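Local coordinates for protein alpha-L-rhamnosidase (Aspergillus terreus, PDB 6GSZ) that probably hydrolyses terminal non-reducing alpha-L-rhamnose residues of alpha-L-rhamnosides and binds calcium ions, at residues Trp36-Tyr41 with Val82-Ser87; His112-Ile117 with Ile245-Ser250; Leu149-Leu154 with Leu227-Leu232. All coordinates share one frame; numbering follows the deposited sequence. Where two conformers were deposited one is given.

Interaction 1: Trp36-Tyr41 with Val82-Ser87; sequences WEQRAY and VRSFGS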
loop_
_atom_site.group_PDB
_atom_site.type_symbol
_atom_site.label_atom_id
_atom_site.label_comp_id
_atom_site.label_asym_id
_atom_site.label_seq_id
_atom_site.Cartn_x
_atom_site.Cartn_y
_atom_site.Cartn_z
ATOM N N TRP A 36 9.180 26.643 17.511
ATOM C CA TRP A 36 7.951 26.475 18.254
ATOM C C TRP A 36 7.821 25.037 18.763
ATOM O O TRP A 36 8.004 24.082 17.990
ATOM C CB TRP A 36 6.760 26.839 17.361
ATOM C CG TRP A 36 5.457 26.915 18.094
ATOM C CD1 TRP A 36 4.888 28.026 18.638
ATOM C CD2 TRP A 36 4.536 25.828 18.340
ATOM N NE1 TRP A 36 3.698 27.713 19.228
ATOM C CE2 TRP A 36 3.454 26.374 19.059
ATOM C CE3 TRP A 36 4.520 24.451 18.046
ATOM C CZ2 TRP A 36 2.379 25.598 19.487
ATOM C CZ3 TRP A 36 3.440 23.698 18.452
ATOM C CH2 TRP A 36 2.377 24.263 19.141
ATOM N N GLU A 37 7.438 24.913 20.033
ATOM C CA GLU A 37 7.116 23.642 20.651
ATOM C C GLU A 37 5.831 23.810 21.452
ATOM O O GLU A 37 5.542 24.883 21.978
ATOM C CB GLU A 37 8.262 23.160 21.549
ATOM C CG GLU A 37 9.475 22.732 20.750
ATOM C CD GLU A 37 10.683 22.229 21.520
ATOM O OE1 GLU A 37 11.258 23.019 22.304
ATOM O OE2 GLU A 37 11.059 21.052 21.319
ATOM N N GLN A 38 5.050 22.735 21.530
ATOM C CA GLN A 38 3.816 22.756 22.284
ATOM C C GLN A 38 4.084 22.542 23.786
ATOM O O GLN A 38 4.879 21.679 24.154
ATOM C CB GLN A 38 2.948 21.597 21.750
ATOM C CG GLN A 38 1.586 21.473 22.438
ATOM C CD GLN A 38 0.817 20.313 21.886
ATOM O OE1 GLN A 38 0.225 20.420 20.798
ATOM N NE2 GLN A 38 0.804 19.228 22.666
ATOM N N ARG A 39 3.378 23.299 24.646
ATOM C CA ARG A 39 3.385 22.999 26.056
ATOM C C ARG A 39 2.073 22.383 26.554
ATOM O O ARG A 39 2.086 21.701 27.586
ATOM C CB ARG A 39 3.764 24.213 26.896
ATOM C CG ARG A 39 2.759 25.348 26.847
ATOM C CD ARG A 39 3.131 26.448 27.851
ATOM N NE ARG A 39 3.458 25.910 29.170
ATOM C CZ ARG A 39 4.689 25.809 29.706
ATOM N NH1 ARG A 39 5.773 26.284 29.091
ATOM N NH2 ARG A 39 4.817 25.218 30.882
ATOM N N ALA A 40 0.960 22.595 25.830
ATOM C CA ALA A 40 -0.325 22.112 26.320
ATOM C C ALA A 40 -1.283 22.053 25.145
ATOM O O ALA A 40 -1.043 22.641 24.100
ATOM C CB ALA A 40 -0.899 23.010 27.392
ATOM N N TYR A 41 -2.374 21.326 25.342
ATOM C CA TYR A 41 -3.456 21.266 24.357
ATOM C C TYR A 41 -4.787 21.203 25.099
ATOM O O TYR A 41 -4.881 20.818 26.247
ATOM C CB TYR A 41 -3.281 20.099 23.388
ATOM C CG TYR A 41 -3.304 18.730 24.004
ATOM C CD1 TYR A 41 -4.508 18.093 24.280
ATOM C CD2 TYR A 41 -2.137 18.006 24.208
ATOM C CE1 TYR A 41 -4.548 16.804 24.788
ATOM C CE2 TYR A 41 -2.168 16.717 24.690
ATOM C CZ TYR A 41 -3.376 16.079 24.933
ATOM O OH TYR A 41 -3.378 14.781 25.423
ATOM N N VAL A 82 -9.553 20.694 18.493
ATOM C CA VAL A 82 -8.335 20.782 19.273
ATOM C C VAL A 82 -7.762 22.177 19.132
ATOM O O VAL A 82 -7.823 22.778 18.084
ATOM C CB VAL A 82 -7.316 19.723 18.809
ATOM C CG1 VAL A 82 -6.019 19.792 19.611
ATOM C CG2 VAL A 82 -7.937 18.329 18.843
ATOM N N ARG A 83 -7.081 22.635 20.185
ATOM C CA ARG A 83 -6.183 23.788 20.055
ATOM C C ARG A 83 -4.945 23.512 20.899
ATOM O O ARG A 83 -4.984 22.793 21.855
ATOM C CB ARG A 83 -6.860 25.116 20.403
ATOM C CG ARG A 83 -7.360 25.216 21.823
ATOM C CD ARG A 83 -7.968 26.604 22.048
ATOM N NE ARG A 83 -8.425 26.739 23.409
ATOM C CZ ARG A 83 -8.840 27.880 23.946
ATOM N NH1 ARG A 83 -8.861 28.997 23.223
ATOM N NH2 ARG A 83 -9.216 27.881 25.210
ATOM N N SER A 84 -3.866 24.122 20.451
ATOM C CA SER A 84 -2.540 23.858 20.954
ATOM C C SER A 84 -1.907 25.181 21.426
ATOM O O SER A 84 -2.046 26.209 20.775
ATOM C CB SER A 84 -1.742 23.171 19.878
ATOM O OG SER A 84 -0.409 22.996 20.288
ATOM N N PHE A 85 -1.206 25.108 22.564
ATOM C CA PHE A 85 -0.560 26.231 23.222
ATOM C C PHE A 85 0.968 26.103 23.158
ATOM O O PHE A 85 1.528 25.077 23.534
ATOM C CB PHE A 85 -1.037 26.273 24.671
ATOM C CG PHE A 85 -2.524 26.432 24.835
ATOM C CD1 PHE A 85 -3.353 25.313 24.831
ATOM C CD2 PHE A 85 -3.104 27.692 24.947
ATOM C CE1 PHE A 85 -4.722 25.447 24.977
ATOM C CE2 PHE A 85 -4.474 27.820 25.071
ATOM C CZ PHE A 85 -5.276 26.700 25.095
ATOM N N GLY A 86 1.630 27.203 22.764
ATOM C CA GLY A 86 3.090 27.211 22.599
ATOM C C GLY A 86 3.828 27.372 23.911
ATOM O O GLY A 86 3.332 27.967 24.860
ATOM N N SER A 87 5.026 26.786 23.948
ATOM C CA SER A 87 5.852 26.804 25.154
ATOM C C SER A 87 6.287 28.218 25.511
ATOM O O SER A 87 6.620 28.439 26.665
ATOM C CB SER A 87 7.025 25.872 25.045
ATOM O OG SER A 87 7.887 26.300 24.035
HETATM O O HOH W 1 7.431 27.548 21.569
HETATM O O HOH W 2 10.421 24.813 24.008
#

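Interaction 2: His112-Ile117 with Ile245-Ser250; sequences HDAVVI and IPSDSS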
loop_
_atom_site.group_PDB
_atom_site.type_symbol
_atom_site.label_atom_id
_atom_site.label_comp_id
_atom_site.label_asym_id
_atom_site.label_seq_id
_atom_site.Cartn_x
_atom_site.Cartn_y
_atom_site.Cartn_z
ATOM N N HIS A 112 -27.748 -6.938 15.287
ATOM C CA HIS A 112 -29.172 -7.171 15.429
ATOM C C HIS A 112 -29.503 -8.458 14.661
ATOM O O HIS A 112 -28.817 -9.496 14.796
ATOM C CB HIS A 112 -29.911 -5.862 15.077
ATOM C CG HIS A 112 -29.791 -4.838 16.171
ATOM N ND1 HIS A 112 -30.844 -4.521 17.006
ATOM C CD2 HIS A 112 -28.754 -4.055 16.578
ATOM C CE1 HIS A 112 -30.452 -3.618 17.897
ATOM N NE2 HIS A 112 -29.166 -3.322 17.669
ATOM N N ASP A 113 -30.502 -8.446 13.827
ATOM C CA ASP A 113 -30.868 -9.760 13.234
ATOM C C ASP A 113 -30.251 -9.928 11.835
ATOM O O ASP A 113 -30.641 -10.785 11.080
ATOM C CB ASP A 113 -32.382 -10.005 13.240
ATOM C CG ASP A 113 -33.239 -8.864 12.720
ATOM O OD1 ASP A 113 -32.755 -7.711 12.741
ATOM O OD2 ASP A 113 -34.407 -9.137 12.315
ATOM N N ALA A 114 -29.264 -9.125 11.488
ATOM C CA ALA A 114 -28.645 -9.229 10.159
ATOM C C ALA A 114 -27.870 -10.536 10.070
ATOM O O ALA A 114 -27.117 -10.900 10.990
ATOM C CB ALA A 114 -27.782 -8.056 9.863
ATOM N N VAL A 115 -28.102 -11.249 8.965
ATOM C CA VAL A 115 -27.393 -12.495 8.671
ATOM C C VAL A 115 -26.859 -12.450 7.232
ATOM O O VAL A 115 -27.281 -11.645 6.384
ATOM C CB VAL A 115 -28.280 -13.734 8.871
ATOM C CG1 VAL A 115 -28.770 -13.823 10.308
ATOM C CG2 VAL A 115 -29.429 -13.789 7.882
ATOM N N VAL A 116 -25.869 -13.298 6.976
ATOM C CA VAL A 116 -25.363 -13.422 5.619
ATOM C C VAL A 116 -26.430 -14.121 4.773
ATOM O O VAL A 116 -26.883 -15.200 5.173
ATOM C CB VAL A 116 -24.025 -14.177 5.551
ATOM C CG1 VAL A 116 -23.562 -14.365 4.116
ATOM C CG2 VAL A 116 -22.950 -13.493 6.377
ATOM N N ILE A 117 -26.763 -13.516 3.622
ATOM C CA ILE A 117 -27.710 -14.147 2.735
ATOM C C ILE A 117 -27.058 -14.461 1.397
ATOM O O ILE A 117 -26.114 -13.824 0.955
ATOM C CB ILE A 117 -28.960 -13.295 2.557
ATOM C CG1 ILE A 117 -28.646 -11.947 1.915
ATOM C CG2 ILE A 117 -29.696 -13.187 3.883
ATOM C CD1 ILE A 117 -29.881 -11.139 1.577
ATOM N N ILE A 245 -33.016 -2.470 9.472
ATOM C CA ILE A 245 -33.417 -3.182 8.271
ATOM C C ILE A 245 -32.273 -4.128 7.954
ATOM O O ILE A 245 -31.232 -3.704 7.390
ATOM C CB ILE A 245 -33.676 -2.255 7.063
ATOM C CG1 ILE A 245 -34.643 -1.115 7.371
ATOM C CG2 ILE A 245 -34.166 -3.096 5.875
ATOM C CD1 ILE A 245 -35.991 -1.583 7.792
ATOM N N PRO A 246 -32.383 -5.394 8.385
ATOM C CA PRO A 246 -31.312 -6.356 8.195
ATOM C C PRO A 246 -31.352 -7.077 6.857
ATOM O O PRO A 246 -32.447 -7.290 6.287
ATOM C CB PRO A 246 -31.555 -7.354 9.340
ATOM C CG PRO A 246 -33.069 -7.417 9.400
ATOM C CD PRO A 246 -33.489 -5.977 9.164
ATOM N N SER A 247 -30.203 -7.607 6.425
ATOM C CA SER A 247 -30.173 -8.679 5.444
ATOM C C SER A 247 -30.768 -9.919 6.091
ATOM O O SER A 247 -30.372 -10.339 7.176
ATOM C CB SER A 247 -28.773 -8.934 4.946
ATOM O OG SER A 247 -27.833 -9.055 6.015
ATOM N N ASP A 248 -31.709 -10.569 5.380
ATOM C CA ASP A 248 -32.347 -11.810 5.871
ATOM C C ASP A 248 -33.100 -12.428 4.690
ATOM O O ASP A 248 -33.021 -11.907 3.569
ATOM C CB ASP A 248 -33.235 -11.551 7.085
ATOM C CG ASP A 248 -34.460 -10.704 6.816
ATOM O OD1 ASP A 248 -34.822 -10.534 5.624
ATOM O OD2 ASP A 248 -35.060 -10.184 7.813
ATOM N N SER A 249 -33.827 -13.520 4.966
ATOM C CA SER A 249 -34.476 -14.357 3.950
ATOM C C SER A 249 -35.699 -13.672 3.340
ATOM O O SER A 249 -36.412 -14.270 2.504
ATOM C CB SER A 249 -34.909 -15.660 4.559
ATOM O OG SER A 249 -36.127 -15.479 5.271
ATOM N N SER A 250 -36.031 -12.440 3.770
ATOM C CA SER A 250 -37.078 -11.617 3.135
ATOM C C SER A 250 -36.624 -10.910 1.843
ATOM O O SER A 250 -37.462 -10.344 1.131
ATOM C CB SER A 250 -37.722 -10.619 4.073
ATOM O OG SER A 250 -36.808 -9.565 4.378
HETATM O O HOH W 3 -34.686 -11.232 10.413
#

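Interaction 3: Leu149-Leu154 with Leu227-Leu232; sequences LYITAL and LGLLSL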
loop_
_atom_site.group_PDB
_atom_site.type_symbol
_atom_site.label_atom_id
_atom_site.label_comp_id
_atom_site.label_asym_id
_atom_site.label_seq_id
_atom_site.Cartn_x
_atom_site.Cartn_y
_atom_site.Cartn_z
ATOM N N LEU A 149 -25.491 2.651 6.943
ATOM C CA LEU A 149 -25.452 1.320 6.332
ATOM C C LEU A 149 -24.142 0.664 6.742
ATOM O O LEU A 149 -23.065 1.269 6.530
ATOM C CB LEU A 149 -25.534 1.385 4.809
ATOM C CG LEU A 149 -25.543 0.019 4.131
ATOM C CD1 LEU A 149 -26.817 -0.766 4.458
ATOM C CD2 LEU A 149 -25.398 0.173 2.636
ATOM N N TYR A 150 -24.240 -0.528 7.318
ATOM C CA TYR A 150 -23.120 -1.359 7.689
ATOM C C TYR A 150 -23.141 -2.575 6.775
ATOM O O TYR A 150 -24.215 -3.213 6.636
ATOM C CB TYR A 150 -23.266 -1.793 9.133
ATOM C CG TYR A 150 -23.396 -0.646 10.087
ATOM C CD1 TYR A 150 -22.275 0.048 10.498
ATOM C CD2 TYR A 150 -24.610 -0.248 10.616
ATOM C CE1 TYR A 150 -22.369 1.085 11.412
ATOM C CE2 TYR A 150 -24.701 0.781 11.544
ATOM C CZ TYR A 150 -23.567 1.462 11.947
ATOM O OH TYR A 150 -23.725 2.470 12.880
ATOM N N ILE A 151 -22.060 -2.861 6.043
ATOM C CA ILE A 151 -22.182 -3.815 4.953
ATOM C C ILE A 151 -20.853 -4.474 4.646
ATOM O O ILE A 151 -19.790 -3.829 4.684
ATOM C CB ILE A 151 -22.767 -3.096 3.724
ATOM C CG1 ILE A 151 -22.939 -4.044 2.536
ATOM C CG2 ILE A 151 -21.984 -1.850 3.360
ATOM C CD1 ILE A 151 -23.875 -3.528 1.452
ATOM N N THR A 152 -20.918 -5.747 4.297
ATOM C CA THR A 152 -19.817 -6.450 3.708
ATOM C C THR A 152 -20.346 -7.560 2.812
ATOM O O THR A 152 -21.545 -7.773 2.696
ATOM C CB THR A 152 -18.843 -7.012 4.751
ATOM O OG1 THR A 152 -17.625 -7.372 4.099
ATOM C CG2 THR A 152 -19.375 -8.194 5.525
ATOM N N ALA A 153 -19.427 -8.262 2.152
ATOM C CA ALA A 153 -19.814 -9.370 1.294
ATOM C C ALA A 153 -18.853 -10.528 1.468
ATOM O O ALA A 153 -17.662 -10.336 1.828
ATOM C CB ALA A 153 -19.772 -8.935 -0.153
ATOM N N LEU A 154 -19.367 -11.714 1.176
ATOM C CA LEU A 154 -18.538 -12.870 0.909
ATOM C C LEU A 154 -18.263 -12.816 -0.595
ATOM O O LEU A 154 -19.005 -13.405 -1.413
ATOM C CB LEU A 154 -19.251 -14.136 1.359
ATOM C CG LEU A 154 -19.207 -14.452 2.847
ATOM C CD1 LEU A 154 -19.775 -13.343 3.700
ATOM C CD2 LEU A 154 -19.907 -15.792 3.080
ATOM N N LEU A 227 -21.709 -16.693 -3.325
ATOM C CA LEU A 227 -21.751 -15.256 -3.098
ATOM C C LEU A 227 -22.721 -14.932 -1.957
ATOM O O LEU A 227 -23.807 -15.467 -1.889
ATOM C CB LEU A 227 -22.208 -14.525 -4.357
ATOM C CG LEU A 227 -21.355 -14.747 -5.592
ATOM C CD1 LEU A 227 -21.863 -13.958 -6.783
ATOM C CD2 LEU A 227 -19.925 -14.426 -5.337
ATOM N N GLY A 228 -22.292 -14.067 -1.034
ATOM C CA GLY A 228 -23.069 -13.723 0.129
ATOM C C GLY A 228 -23.031 -12.244 0.467
ATOM O O GLY A 228 -22.043 -11.572 0.162
ATOM N N LEU A 229 -24.085 -11.768 1.126
ATOM C CA LEU A 229 -24.226 -10.350 1.505
ATOM C C LEU A 229 -24.586 -10.289 2.997
ATOM O O LEU A 229 -25.472 -10.991 3.467
ATOM C CB LEU A 229 -25.392 -9.742 0.711
ATOM C CG LEU A 229 -25.807 -8.329 1.114
ATOM C CD1 LEU A 229 -24.689 -7.334 0.874
ATOM C CD2 LEU A 229 -27.081 -7.921 0.430
ATOM N N LEU A 230 -23.908 -9.404 3.741
ATOM C CA LEU A 230 -24.335 -9.040 5.094
ATOM C C LEU A 230 -24.572 -7.531 5.104
ATOM O O LEU A 230 -23.640 -6.762 4.770
ATOM C CB LEU A 230 -23.231 -9.408 6.089
ATOM C CG LEU A 230 -23.527 -9.037 7.559
ATOM C CD1 LEU A 230 -24.737 -9.831 8.091
ATOM C CD2 LEU A 230 -22.299 -9.264 8.432
ATOM N N SER A 231 -25.731 -7.091 5.599
ATOM C CA SER A 231 -26.119 -5.676 5.525
ATOM C C SER A 231 -27.000 -5.339 6.734
ATOM O O SER A 231 -27.907 -6.098 7.033
ATOM C CB SER A 231 -26.821 -5.409 4.204
ATOM O OG SER A 231 -27.176 -4.041 4.018
ATOM N N LEU A 232 -26.784 -4.189 7.349
ATOM C CA LEU A 232 -27.713 -3.652 8.317
ATOM C C LEU A 232 -27.855 -2.155 8.052
ATOM O O LEU A 232 -26.848 -1.420 8.122
ATOM C CB LEU A 232 -27.218 -3.901 9.746
ATOM C CG LEU A 232 -28.163 -3.400 10.846
ATOM C CD1 LEU A 232 -29.477 -4.185 10.801
ATOM C CD2 LEU A 232 -27.468 -3.436 12.221
#

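Interaction 1: Trp36-Tyr41 with Val82-Ser87
The indole of Trp-36 meets Ser-84 at its edge, CH2 lying in plane with OG at 3.3 Å, while the backbone N of Gln-38 sits over one face, offset toward the rim. With CG anti to the backbone N (chi1 -171°) the indole reaches Gly-86, whose CA comes obliquely to within 3.5 Å of NE1; NE1 itself donates to the carbonyl of His-91. Phe-85 is also met at an edge: its CD1 is 3.6 Å from Ala-40 O. At the Arg-39 guanidinium, in the one of two conformers given, Ser-87 O lies in the plane and takes a weak, tentative bond from NH1 at 3.4 Å; NH2 forms a salt bridge with Glu-58.

These residues join strands 38-46 and 78-86 of the N-terminal immunoglobulin-like domain, an antiparallel pair interrupted by a classic beta bulge. The evidence is that Arg-39 and Ala-40 both face Phe-85: Phe-85 O accepts a 2.8 Å bond from Arg-39 N (N-H...O 162°) and a weak one from Ala-40 N, and Phe-85 N returns a bond to Ala-40 O. Ala-40 and Phe-85 put their side chains on one face of the sheet; at the next pair, Tyr-41 and Ser-84 do so on the other. Ser-84 OG donates to Gln-38 OE1 over 2.7 Å, tilted from the amide plane with a C=O...donor angle of 111°. That oxygen also accepts from Trp-27 NE1, and the amide nitrogen of Gln-38 donates to the carbonyls of Ser-59 and Asp-61, so both ends of the amide are fixed. Toward the loop, Ser-87 N bonds Glu-37 O at 2.8 Å, and one water links Glu-37 N to Ser-87 OG.

Interaction 2: His112-Ile117 with Ile245-Ser250
Where edge strand 242-246 of a five-stranded sheet ends, Pro-246 and Ser-247 pack against Ala-114 and Val-115 of the chain leading into strand 116-119, followed by an Asx turn at Asp-248. One backbone bond and one side-chain-to-backbone bond join the segments: Val-115 N to Ser-247 O at 3.0 Å, almost straight at 172°, and the hydroxyl OG of Ser-247 to Val-115 O at 2.7 Å. The serine hydroxyl, held between backbone N and carbonyl carbon (chi1 49°), is thus brought to the oxygen of the same residue whose N-H its own carbonyl accepts. Packing flanks these bonds: the methyl CB of Ala-114 lies 3.9 Å from Pro-246 CB, and the CG2 methyl of Ile-117 lies against the carbonyl oxygen of Asp-248 (3.6 Å). In one of its two conformers, Asp-113 brings OD1 to 3.4 Å from Pro-246 CG, and a water then donates to both Asp-113 OD2 and Asp-248 OD2, which may ease the proximity of the two carboxylates. Asp-248 OD1 accepts from Ser-250 N, met from above the carboxylate plane, which closes the Asx turn. Around the contact, both segments are backbone hydrogen-bonded to strand 228-237, and Val-116 likewise to strand 291-294.

Interaction 3: Leu149-Leu154 with Leu227-Leu232
This is a fully buried antiparallel strand pairing, Tyr-150 against Leu-232 through Leu-154 against Gly-228, inside one sheet of what is consistent with a beta-sandwich of the galactose-binding type. Strands 144-154 and 228-237 are neighbours in that five-stranded sheet, and their short segments run 165° apart with axes 4.6 Å from each other. Three hydrogen-bonded pairs set the register: Tyr-150 N to Leu-232 O at 2.9 Å and Leu-232 N to Tyr-150 O at 2.8 Å, then Thr-152 with Leu-230, then Leu-154 with Gly-228, where the bond from Gly-228 N to Leu-154 O is weak at 3.4 Å. Side chains alternate accordingly. Ile-151 and Leu-229 lie on the face turned to strand 196-205, where both touch Val-202; their CD1 atoms meet at 3.9 Å as the chains cross obliquely. On the other face, Leu-154 and Leu-230 pack on Val-116. There Thr-152 sets CG2 4.1 Å from Leu-230 CB; OG1, anti to the backbone N (chi1 -165°), donates to Glu-183 O in the next strand. Tyr-150 presents its ring edge to the neighbouring strand, with CD2 3.5 Å from Leu-232 O.

Interactions 2 and 3 form one continuous structure, their centres 9 Å apart, whereas interaction 1 stands alone, with its centre 49 Å from that of interaction 2 and 44 Å from that of interaction 3. Strand 228-237 is the shared element: Ser-247 N lies 2.8 Å from Ser-231 O, Ile-117 N 2.8 Å from Leu-229 O, both probable hydrogen bonds, and Ser-231 N donates to Ser-247 OG. Along the chain, interaction 3 is nested within the loop closed by interaction 2. None of the contact residues is among those lining the bound beta-D-glucopyranose, such as Asp-460, Glu-466 and Glu-740. A bound calcium ion does lie near interaction 1, about 4 Å from the Ser-87 side chain.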